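Local coordinates for isatin hydrolase (PDB 5NMP), which binds manganese and hydrolyses isatin, opening its lactam ring to give isatinate, at residues A[182-186]-A[187-191]; A[86-89]-A[90-93]; A[7-10]-A[11-14]. All coordinates share one frame; numbering follows the deposited sequence.

Contact 1 of 3, residues A[182-186]-A[187-191]; sequences VEWLI and GERNV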
loop_
_atom_site.group_PDB
_atom_site.type_symbol
_atom_site.label_atom_id
_atom_site.label_comp_id
_atom_site.label_asym_id
_atom_site.label_seq_id
_atom_site.Cartn_x
_atom_site.Cartn_y
_atom_site.Cartn_z
ATOM N N VAL A 182 25.715 10.381 -1.455
ATOM C CA VAL A 182 24.620 10.482 -0.500
ATOM C C VAL A 182 24.557 11.892 0.087
ATOM O O VAL A 182 23.480 12.482 0.183
ATOM C CB VAL A 182 24.764 9.444 0.633
ATOM C CG1 VAL A 182 23.673 9.633 1.679
ATOM C CG2 VAL A 182 24.715 8.031 0.066
ATOM N N GLU A 183 25.713 12.433 0.462
ATOM C CA GLU A 183 25.791 13.794 0.992
ATOM C C GLU A 183 25.316 14.830 -0.029
ATOM O O GLU A 183 24.619 15.782 0.321
ATOM C CB GLU A 183 27.220 14.115 1.438
ATOM C CG GLU A 183 27.657 13.383 2.695
ATOM C CD GLU A 183 29.129 13.584 3.019
ATOM O OE1 GLU A 183 29.881 14.065 2.143
ATOM O OE2 GLU A 183 29.531 13.257 4.156
ATOM N N TRP A 184 25.694 14.636 -1.289
ATOM C CA TRP A 184 25.317 15.549 -2.365
ATOM C C TRP A 184 23.811 15.519 -2.624
ATOM O O TRP A 184 23.174 16.565 -2.747
ATOM C CB TRP A 184 26.086 15.200 -3.644
ATOM C CG TRP A 184 25.886 16.160 -4.776
ATOM C CD1 TRP A 184 26.501 17.365 -4.944
ATOM C CD2 TRP A 184 25.032 15.984 -5.912
ATOM N NE1 TRP A 184 26.077 17.956 -6.109
ATOM C CE2 TRP A 184 25.174 17.130 -6.722
ATOM C CE3 TRP A 184 24.156 14.973 -6.320
ATOM C CZ2 TRP A 184 24.473 17.293 -7.915
ATOM C CZ3 TRP A 184 23.462 15.136 -7.506
ATOM C CH2 TRP A 184 23.624 16.288 -8.290
ATOM N N LEU A 185 23.248 14.316 -2.700
ATOM C CA LEU A 185 21.815 14.148 -2.923
ATOM C C LEU A 185 20.980 14.812 -1.830
ATOM O O LEU A 185 19.941 15.411 -2.109
ATOM C CB LEU A 185 21.456 12.662 -3.014
ATOM C CG LEU A 185 21.830 11.956 -4.316
ATOM C CD1 LEU A 185 21.381 10.508 -4.284
ATOM C CD2 LEU A 185 21.221 12.679 -5.509
ATOM N N ILE A 186 21.435 14.706 -0.587
ATOM C CA ILE A 186 20.708 15.289 0.531
ATOM C C ILE A 186 20.930 16.796 0.620
ATOM O O ILE A 186 19.975 17.571 0.661
ATOM C CB ILE A 186 21.116 14.641 1.864
ATOM C CG1 ILE A 186 20.736 13.162 1.870
ATOM C CG2 ILE A 186 20.456 15.357 3.030
ATOM C CD1 ILE A 186 21.235 12.406 3.089
ATOM N N GLY A 187 22.195 17.204 0.637
ATOM C CA GLY A 187 22.560 18.590 0.878
ATOM C C GLY A 187 22.436 19.545 -0.294
ATOM O O GLY A 187 22.103 20.714 -0.109
ATOM N N GLU A 188 22.705 19.064 -1.502
ATOM C CA GLU A 188 22.693 19.936 -2.673
ATOM C C GLU A 188 21.432 19.789 -3.526
ATOM O O GLU A 188 21.158 20.634 -4.376
ATOM C CB GLU A 188 23.932 19.677 -3.534
ATOM C CG GLU A 188 25.231 20.133 -2.895
ATOM C CD GLU A 188 25.276 21.634 -2.679
ATOM O OE1 GLU A 188 25.033 22.384 -3.648
ATOM O OE2 GLU A 188 25.551 22.065 -1.538
ATOM N N ARG A 189 20.663 18.727 -3.297
ATOM C CA ARG A 189 19.493 18.463 -4.131
ATOM C C ARG A 189 18.211 18.233 -3.334
ATOM O O ARG A 189 17.115 18.265 -3.902
ATOM C CB ARG A 189 19.761 17.262 -5.038
ATOM C CG ARG A 189 20.771 17.546 -6.136
ATOM C CD ARG A 189 20.297 18.682 -7.024
ATOM N NE ARG A 189 21.220 18.950 -8.123
ATOM C CZ ARG A 189 22.155 19.895 -8.103
ATOM N NH1 ARG A 189 22.296 20.671 -7.038
ATOM N NH2 ARG A 189 22.947 20.066 -9.151
ATOM N N ASN A 190 18.355 18.002 -2.030
ATOM C CA ASN A 190 17.213 17.898 -1.122
ATOM C C ASN A 190 16.206 16.842 -1.577
ATOM O O ASN A 190 15.002 17.096 -1.652
ATOM C CB ASN A 190 16.531 19.265 -0.985
ATOM C CG ASN A 190 15.623 19.353 0.225
ATOM O OD1 ASN A 190 15.676 18.516 1.124
ATOM N ND2 ASN A 190 14.785 20.379 0.254
ATOM N N VAL A 191 16.714 15.655 -1.888
ATOM C CA VAL A 191 15.880 14.579 -2.404
ATOM C C VAL A 191 14.950 14.021 -1.329
ATOM O O VAL A 191 15.170 14.210 -0.132
ATOM C CB VAL A 191 16.736 13.435 -2.978
ATOM C CG1 VAL A 191 17.646 13.962 -4.074
ATOM C CG2 VAL A 191 17.547 12.774 -1.879
#

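Contact 2 of 3, residues A[86-89]-A[90-93]; sequences HWIT and GRDY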
loop_
_atom_site.group_PDB
_atom_site.type_symbol
_atom_site.label_atom_id
_atom_site.label_comp_id
_atom_site.label_asym_id
_atom_site.label_seq_id
_atom_site.Cartn_x
_atom_site.Cartn_y
_atom_site.Cartn_z
ATOM N N HIS A 86 14.089 3.315 11.520
ATOM C CA HIS A 86 14.801 2.067 11.268
ATOM C C HIS A 86 16.270 2.164 11.669
ATOM O O HIS A 86 16.886 1.164 12.037
ATOM C CB HIS A 86 14.674 1.688 9.791
ATOM C CG HIS A 86 15.448 0.468 9.402
ATOM N ND1 HIS A 86 15.425 -0.696 10.141
ATOM C CD2 HIS A 86 16.253 0.224 8.341
ATOM C CE1 HIS A 86 16.191 -1.601 9.554
ATOM N NE2 HIS A 86 16.705 -1.068 8.461
ATOM N N TRP A 87 16.824 3.372 11.606
ATOM C CA TRP A 87 18.232 3.578 11.929
ATOM C C TRP A 87 18.412 4.467 13.155
ATOM O O TRP A 87 17.582 5.331 13.437
ATOM C CB TRP A 87 18.971 4.183 10.736
ATOM C CG TRP A 87 20.402 3.760 10.667
ATOM C CD1 TRP A 87 21.491 4.479 11.064
ATOM C CD2 TRP A 87 20.899 2.509 10.184
ATOM N NE1 TRP A 87 22.637 3.755 10.849
ATOM C CE2 TRP A 87 22.301 2.540 10.310
ATOM C CE3 TRP A 87 20.296 1.366 9.653
ATOM C CZ2 TRP A 87 23.110 1.474 9.924
ATOM C CZ3 TRP A 87 21.099 0.307 9.271
ATOM C CH2 TRP A 87 22.490 0.368 9.408
ATOM N N ILE A 88 19.517 4.259 13.866
ATOM C CA ILE A 88 19.762 4.922 15.144
ATOM C C ILE A 88 19.863 6.448 15.020
ATOM O O ILE A 88 19.612 7.171 15.985
ATOM C CB ILE A 88 21.052 4.365 15.809
ATOM C CG1 ILE A 88 21.090 4.703 17.301
ATOM C CG2 ILE A 88 22.300 4.851 15.088
ATOM C CD1 ILE A 88 22.192 3.997 18.049
ATOM N N THR A 89 20.204 6.939 13.833
ATOM C CA THR A 89 20.350 8.377 13.630
ATOM C C THR A 89 19.006 9.059 13.351
ATOM O O THR A 89 18.915 10.287 13.329
ATOM C CB THR A 89 21.325 8.686 12.475
ATOM O OG1 THR A 89 20.877 8.043 11.277
ATOM C CG2 THR A 89 22.718 8.192 12.808
ATOM N N GLY A 90 17.963 8.263 13.143
ATOM C CA GLY A 90 16.643 8.807 12.880
ATOM C C GLY A 90 15.640 8.458 13.963
ATOM O O GLY A 90 14.436 8.628 13.778
ATOM N N ARG A 91 16.140 7.991 15.103
ATOM C CA ARG A 91 15.287 7.468 16.167
ATOM C C ARG A 91 14.395 8.518 16.842
ATOM O O ARG A 91 13.336 8.181 17.373
ATOM C CB ARG A 91 16.150 6.779 17.228
ATOM C CG ARG A 91 17.060 7.724 17.996
ATOM C CD ARG A 91 17.941 6.977 18.984
ATOM N NE ARG A 91 17.156 6.170 19.912
ATOM C CZ ARG A 91 17.678 5.413 20.870
ATOM N NH1 ARG A 91 18.993 5.361 21.030
ATOM N NH2 ARG A 91 16.885 4.708 21.668
ATOM N N ASP A 92 14.809 9.781 16.821
ATOM C CA ASP A 92 14.140 10.792 17.639
ATOM C C ASP A 92 13.288 11.796 16.864
ATOM O O ASP A 92 12.735 12.717 17.460
ATOM C CB ASP A 92 15.175 11.543 18.478
ATOM C CG ASP A 92 15.749 10.684 19.589
ATOM O OD1 ASP A 92 14.974 9.910 20.193
ATOM O OD2 ASP A 92 16.970 10.773 19.851
ATOM N N TYR A 93 13.173 11.624 15.552
ATOM C CA TYR A 93 12.273 12.463 14.765
ATOM C C TYR A 93 10.817 12.150 15.119
ATOM O O TYR A 93 10.478 10.994 15.372
ATOM C CB TYR A 93 12.506 12.266 13.267
ATOM C CG TYR A 93 13.749 12.933 12.723
ATOM C CD1 TYR A 93 14.901 12.199 12.464
ATOM C CD2 TYR A 93 13.765 14.295 12.449
ATOM C CE1 TYR A 93 16.041 12.804 11.954
ATOM C CE2 TYR A 93 14.898 14.909 11.938
ATOM C CZ TYR A 93 16.034 14.159 11.694
ATOM O OH TYR A 93 17.162 14.768 11.186
#

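Contact 3 of 3, residues A[7-10]-A[11-14]; sequences TPTI and LPAL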
loop_
_atom_site.group_PDB
_atom_site.type_symbol
_atom_site.label_atom_id
_atom_site.label_comp_id
_atom_site.label_asym_id
_atom_site.label_seq_id
_atom_site.Cartn_x
_atom_site.Cartn_y
_atom_site.Cartn_z
ATOM N N THR A 7 -6.993 28.473 -12.753
ATOM C CA THR A 7 -6.474 27.507 -11.785
ATOM C C THR A 7 -7.544 26.494 -11.377
ATOM O O THR A 7 -8.142 26.613 -10.308
ATOM C CB THR A 7 -5.931 28.205 -10.520
ATOM O OG1 THR A 7 -6.941 29.057 -9.966
ATOM C CG2 THR A 7 -4.695 29.037 -10.849
ATOM N N PRO A 8 -7.776 25.480 -12.230
ATOM C CA PRO A 8 -8.840 24.489 -12.031
ATOM C C PRO A 8 -8.499 23.422 -10.996
ATOM O O PRO A 8 -7.467 23.498 -10.329
ATOM C CB PRO A 8 -8.981 23.856 -13.416
ATOM C CG PRO A 8 -7.607 23.936 -13.989
ATOM C CD PRO A 8 -7.014 25.226 -13.467
ATOM N N THR A 9 -9.380 22.437 -10.868
ATOM C CA THR A 9 -9.129 21.282 -10.019
ATOM C C THR A 9 -8.494 20.175 -10.858
ATOM O O THR A 9 -8.785 20.044 -12.047
ATOM C CB THR A 9 -10.424 20.773 -9.347
ATOM O OG1 THR A 9 -11.463 20.653 -10.324
ATOM C CG2 THR A 9 -10.874 21.735 -8.261
ATOM N N ILE A 10 -7.631 19.381 -10.235
ATOM C CA ILE A 10 -6.790 18.441 -10.967
ATOM C C ILE A 10 -7.302 17.001 -10.921
ATOM O O ILE A 10 -7.170 16.257 -11.896
ATOM C CB ILE A 10 -5.354 18.484 -10.426
ATOM C CG1 ILE A 10 -4.867 19.933 -10.384
ATOM C CG2 ILE A 10 -4.426 17.630 -11.276
ATOM C CD1 ILE A 10 -3.659 20.145 -9.516
ATOM N N LEU A 11 -7.891 16.617 -9.795
ATOM C CA LEU A 11 -8.343 15.240 -9.588
ATOM C C LEU A 11 -9.398 14.745 -10.592
ATOM O O LEU A 11 -9.368 13.576 -10.976
ATOM C CB LEU A 11 -8.871 15.076 -8.163
ATOM C CG LEU A 11 -7.830 15.317 -7.069
ATOM C CD1 LEU A 11 -8.423 15.060 -5.696
ATOM C CD2 LEU A 11 -6.602 14.451 -7.295
ATOM N N PRO A 12 -10.343 15.610 -11.011
ATOM C CA PRO A 12 -11.204 15.130 -12.099
ATOM C C PRO A 12 -10.426 14.847 -13.388
ATOM O O PRO A 12 -10.704 13.859 -14.067
ATOM C CB PRO A 12 -12.189 16.285 -12.301
ATOM C CG PRO A 12 -12.257 16.944 -10.979
ATOM C CD PRO A 12 -10.864 16.856 -10.420
ATOM N N ALA A 13 -9.463 15.705 -13.710
ATOM C CA ALA A 13 -8.646 15.519 -14.903
ATOM C C ALA A 13 -7.770 14.276 -14.773
ATOM O O ALA A 13 -7.544 13.559 -15.749
ATOM C CB ALA A 13 -7.790 16.749 -15.158
ATOM N N LEU A 14 -7.288 14.030 -13.558
ATOM C CA LEU A 14 -6.443 12.875 -13.271
ATOM C C LEU A 14 -7.193 11.566 -13.481
ATOM O O LEU A 14 -6.692 10.649 -14.134
ATOM C CB LEU A 14 -5.916 12.948 -11.836
ATOM C CG LEU A 14 -5.199 11.710 -11.292
ATOM C CD1 LEU A 14 -3.919 11.437 -12.064
ATOM C CD2 LEU A 14 -4.910 11.872 -9.808
#

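Contact 1 of 3, residues A[182-186]-A[187-191]
W184 lays one face of its indole under two side chains from the next turn. E188 CB sits over the five-membered ring, 3.9 Å from its centroid, and R189 CG sits over the six-membered ring at the same distance. Both are CH-pi contacts. W184 CG is anti to the backbone N (chi1 -174°), which sets the indole beside its own carbonyl carbon, under E188 and R189. Farther along R189, NH2 lies 3.4 Å from W184 CZ2. CZ2 stands over one face of the guanidinium, off toward its rim. The two planes are 54° apart, so the groups do not stack flat. R189 NH1 bonds E188 O at 2.9 Å, and NE makes a salt bridge with E136. These bonds limit the rotation of the guanidinium.

The helix ends in a turn where V191 N bonds L185 O, 3.2 Å apart. N190 N gives a weak bond to I186 O. N190, in the left-handed conformation (phi 55°), turns the chain out of the helix. L185 CD2 lies 4.1 Å from V191 CG1, an apolar contact across the turn.

This is the C-terminal end of helix 179-187, just before strand 193-195. W184 and L185 pack on helix 129-139, while V182 and I186 pack on helix 214-221.

Contact 2 of 3, residues A[86-89]-A[90-93]
R91 turns CG into the position between its backbone N and carbonyl carbon (chi1 67°), which brings the start of the side chain over to I88. R91 CG lies 3.3 Å from I88 O, and CD is close to the same oxygen. The chain then bends at chi3 (-56°). Its methylene part runs near the isoleucine, with R91 CD 4.2 Å from I88 CG1. These are van der Waals contacts.

The backbone beneath is held by one hydrogen bond across the contact. G90 N donates to W87 O at 3.0 Å, with an angle of 157° at the hydrogen. The donor stands above the carbonyl plane. A type I beta turn follows at once, from G90 to Y93. It swings the Y93 ring back so that G90 CA meets its edge in plane. Y93 CE1 is 4.1 Å from T89 O.

The polar ends of T89 and Y93 point to the same helix: T89 OG1 bonds T217 O, and Y93 OH bonds G221 O. On another side, Y59 of the second subunit packs on I88 and R91. The side chain of W87 is about 8 Å from the bound manganese and about 4 Å from a succinic acid molecule, so it probably borders the metal pocket. The succinic acid probably comes from the crystallisation liquor. The contact lies in the long loop between strand 80-82 and strand 107-114. Helix 214-221 lies against it, with W87 packed on T217 and H220.

Contact 3 of 3, residues A[7-10]-A[11-14]
I10 O receives L14 N at 2.8 Å, on the buried side of this contact. T9 and P12 meet on the exposed side. A13 CB and L14 CB pack near the buried oxygen, at 3.4 Å and 3.5 Å from I10 O. This fixes the first turn of the helix against the chain that leads into it. The apolar side chains here face the partner chain. I10 packs on I23 of the second subunit, and L11 packs on L263 of the second subunit.

The contact is the N-terminal start of helix 11-20. Proline suits such a first turn, because its nitrogen has no hydrogen to donate and the turn needs none from it. The N-H groups of I10 and L11 are taken by the side-chain carboxylate of E265 of the second subunit (OE1 to I10 N, OE2 to L11 N). Its negative charge would probably suit the positive end of the helix dipole.

On the exposed side, T9 and P12 touch each other loosely. T9 holds OG1 between its backbone N and carbonyl carbon (chi1 48°), which points it at the proline ring. T9 OG1 is 3.8 Å from P12 CD, and the two side chains cross at about a right angle. E265 of the second subunit also packs on both.

In the fold
Contact 1 is a partly buried helix end, away from the manganese. Contact 2 is a loop bend beside the metal pocket. Both touch helix 214-221, yet their centres are 18 Å apart and they do not meet. The centre of contact 3 lies about 29 Å from that of the chain. It is nonetheless buried, because the second subunit covers it. Contacts 2 and 3 both touch that subunit, whereas no other chain of the assembly touches contact 1. Contact 1 has indole CH-pi packing, and its arginine reaches E136 on helix 129-139. Contact 2 relies on backbone turns and on bonds from T89 and Y93 to helix 214-221. Contact 3 relies on apolar packing and a carboxylate from the partner.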